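Local coordinates for protein putative SnoaL-like polyketide cyclase (Shewanella denitrificans, PDB 3LZA) that is of uncertain function but belongs to the SnoaL-like family of the NTF2 clan and is possibly a polyketide cyclase, at residues L65-N70 and Y87-P92. Residues are numbered along the deposited sequence; the frame is centred on the assembly and turned at random. Where two conformers were deposited one is given.
Sequences LEFDFN and YHLRGP
Arg90 O accepts two backbone bonds, from Leu65 N at 2.8 Å and from Glu66 N at 3.1 Å. Two residues facing one make a classic beta bulge at the start of strand 66-77. Arg90 N returns a bond to Glu66 O, 30° above the carbonyl plane. Asp68 and His88 form the next hydrogen-bonded pair, with His88 N 2.9 Å from Asp68 O. One water links their side chains, donating to Asp68 OD2 and bonding His88 ND1. On the same face, Glu66 OE1 meets the imidazole edge at His88 CE1 (3.2 Å). Asp104 on strand 102-115 hydrogen-bonds His88 NE2 and makes a salt bridge with Arg90 NH1. The strands form an antiparallel hairpin at one side of the curved sheet of this NTF2-like fold. On the sheet face opposite Glu66 and His88, Tyr87 and Phe69 make an offset stack, centroids 4.0 Å apart and planes at 4°. Tyr87 CZ lies over the Phe69 ring centre. Phe67, CG anti to the backbone N (chi1 -176°), brings CE1 to the Tyr87 edge, 3.7 Å from CD2. An alanine at Tyr87 would remove the stacked ring and the hydroxyl hydrogen-bonded to Thr111, and would probably loosen both phenylalanines. Thr21 and Ile17 of helix 8-21 touch Phe67 and Phe69.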
loop_
_atom_site.group_PDB
_atom_site.type_symbol
_atom_site.label_atom_id
_atom_site.label_comp_id
_atom_site.label_asym_id
_atom_site.label_seq_id
_atom_site.Cartn_x
_atom_site.Cartn_y
_atom_site.Cartn_z
ATOM N N LEU A 65 -8.144 -22.917 -10.144
ATOM C CA LEU A 65 -9.557 -23.272 -9.898
ATOM C C LEU A 65 -10.318 -22.096 -9.331
ATOM O O LEU A 65 -11.471 -21.807 -9.751
ATOM C CB LEU A 65 -9.668 -24.469 -8.947
ATOM C CG LEU A 65 -9.068 -25.755 -9.480
ATOM C CD1 LEU A 65 -8.959 -26.773 -8.356
ATOM C CD2 LEU A 65 -9.841 -26.339 -10.674
ATOM N N GLU A 66 -9.671 -21.377 -8.402
ATOM C CA GLU A 66 -10.263 -20.195 -7.772
ATOM C C GLU A 66 -9.218 -19.109 -7.636
ATOM O O GLU A 66 -8.057 -19.374 -7.324
ATOM C CB GLU A 66 -10.821 -20.548 -6.387
ATOM C CG GLU A 66 -11.903 -21.570 -6.406
ATOM C CD GLU A 66 -12.286 -22.049 -5.012
ATOM O OE1 GLU A 66 -11.826 -21.495 -3.985
ATOM O OE2 GLU A 66 -13.027 -22.995 -4.949
ATOM N N PHE A 67 -9.627 -17.871 -7.898
ATOM C CA PHE A 67 -8.755 -16.697 -7.760
ATOM C C PHE A 67 -9.673 -15.528 -7.499
ATOM O O PHE A 67 -10.554 -15.243 -8.318
ATOM C CB PHE A 67 -7.962 -16.417 -9.048
ATOM C CG PHE A 67 -7.002 -15.290 -8.939
ATOM C CD1 PHE A 67 -6.233 -15.103 -7.788
ATOM C CD2 PHE A 67 -6.802 -14.444 -10.010
ATOM C CE1 PHE A 67 -5.311 -14.023 -7.701
ATOM C CE2 PHE A 67 -5.919 -13.355 -9.916
ATOM C CZ PHE A 67 -5.193 -13.148 -8.769
ATOM N N ASP A 68 -9.534 -14.903 -6.334
ATOM C CA ASP A 68 -10.352 -13.732 -5.980
ATOM C C ASP A 68 -9.499 -12.775 -5.186
ATOM O O ASP A 68 -8.529 -13.173 -4.514
ATOM C CB ASP A 68 -11.549 -14.146 -5.138
ATOM C CG ASP A 68 -12.598 -14.899 -5.938
ATOM O OD1 ASP A 68 -13.441 -14.253 -6.633
ATOM O OD2 ASP A 68 -12.577 -16.129 -5.853
ATOM N N PHE A 69 -9.828 -11.502 -5.306
ATOM C CA PHE A 69 -9.268 -10.449 -4.463
ATOM C C PHE A 69 -10.407 -9.967 -3.579
ATOM O O PHE A 69 -11.371 -9.256 -4.018
ATOM C CB PHE A 69 -8.690 -9.318 -5.337
ATOM C CG PHE A 69 -7.991 -8.192 -4.575
ATOM C CD1 PHE A 69 -7.474 -8.364 -3.286
ATOM C CD2 PHE A 69 -7.826 -6.967 -5.191
ATOM C CE1 PHE A 69 -6.827 -7.299 -2.606
ATOM C CE2 PHE A 69 -7.153 -5.873 -4.522
ATOM C CZ PHE A 69 -6.643 -6.069 -3.226
ATOM N N ASN A 70 -10.323 -10.440 -2.343
ATOM C CA ASN A 70 -11.264 -10.127 -1.272
ATOM C C ASN A 70 -10.906 -8.737 -0.678
ATOM O O ASN A 70 -9.944 -8.602 0.052
ATOM C CB ASN A 70 -11.211 -11.270 -0.251
ATOM C CG ASN A 70 -11.532 -12.621 -0.883
ATOM O OD1 ASN A 70 -10.730 -13.604 -0.831
ATOM N ND2 ASN A 70 -12.688 -12.689 -1.503
ATOM N N TYR A 87 -5.787 -11.902 -1.316
ATOM C CA TYR A 87 -5.976 -12.687 -2.507
ATOM C C TYR A 87 -6.105 -14.160 -2.117
ATOM O O TYR A 87 -5.210 -14.723 -1.473
ATOM C CB TYR A 87 -4.745 -12.497 -3.394
ATOM C CG TYR A 87 -4.723 -11.193 -4.157
ATOM C CD1 TYR A 87 -4.179 -10.035 -3.592
ATOM C CD2 TYR A 87 -5.192 -11.126 -5.479
ATOM C CE1 TYR A 87 -4.145 -8.844 -4.312
ATOM C CE2 TYR A 87 -5.163 -9.913 -6.203
ATOM C CZ TYR A 87 -4.605 -8.795 -5.615
ATOM O OH TYR A 87 -4.550 -7.612 -6.329
ATOM N N HIS A 88 -7.192 -14.821 -2.505
ATOM C CA HIS A 88 -7.230 -16.272 -2.314
ATOM C C HIS A 88 -7.018 -16.972 -3.658
ATOM O O HIS A 88 -7.496 -16.533 -4.724
ATOM C CB HIS A 88 -8.522 -16.697 -1.650
ATOM C CG HIS A 88 -8.747 -18.164 -1.715
ATOM N ND1 HIS A 88 -9.367 -18.769 -2.784
ATOM C CD2 HIS A 88 -8.323 -19.161 -0.905
ATOM C CE1 HIS A 88 -9.374 -20.077 -2.598
ATOM N NE2 HIS A 88 -8.758 -20.332 -1.460
ATOM N N LEU A 89 -6.210 -18.026 -3.636
ATOM C CA LEU A 89 -5.928 -18.788 -4.816
ATOM C C LEU A 89 -6.046 -20.289 -4.484
ATOM O O LEU A 89 -5.540 -20.788 -3.437
ATOM C CB LEU A 89 -4.566 -18.422 -5.415
ATOM C CG LEU A 89 -4.302 -19.068 -6.771
ATOM C CD1 LEU A 89 -3.364 -18.180 -7.619
ATOM C CD2 LEU A 89 -3.758 -20.537 -6.655
ATOM N N ARG A 90 -6.767 -21.012 -5.338
ATOM C CA ARG A 90 -6.831 -22.479 -5.236
ATOM C C ARG A 90 -6.473 -23.097 -6.559
ATOM O O ARG A 90 -7.038 -22.731 -7.569
ATOM C CB ARG A 90 -8.206 -22.949 -4.814
ATOM C CG ARG A 90 -8.301 -24.481 -4.555
ATOM C CD ARG A 90 -9.716 -24.911 -4.174
ATOM N NE ARG A 90 -9.772 -26.356 -3.917
ATOM C CZ ARG A 90 -9.263 -26.973 -2.851
ATOM N NH1 ARG A 90 -8.655 -26.306 -1.877
ATOM N NH2 ARG A 90 -9.376 -28.283 -2.744
ATOM N N GLY A 91 -5.490 -24.007 -6.571
ATOM C CA GLY A 91 -5.097 -24.624 -7.815
ATOM C C GLY A 91 -4.016 -25.695 -7.714
ATOM O O GLY A 91 -3.449 -25.921 -6.643
ATOM N N PRO A 92 -3.731 -26.360 -8.837
ATOM C CA PRO A 92 -2.588 -27.286 -8.867
ATOM C C PRO A 92 -1.327 -26.615 -8.339
ATOM O O PRO A 92 -1.089 -25.408 -8.587
ATOM C CB PRO A 92 -2.475 -27.644 -10.346
ATOM C CG PRO A 92 -3.865 -27.454 -10.861
ATOM C CD PRO A 92 -4.386 -26.278 -10.149
HETATM O O HOH W 1 -11.154 -17.728 -4.208
#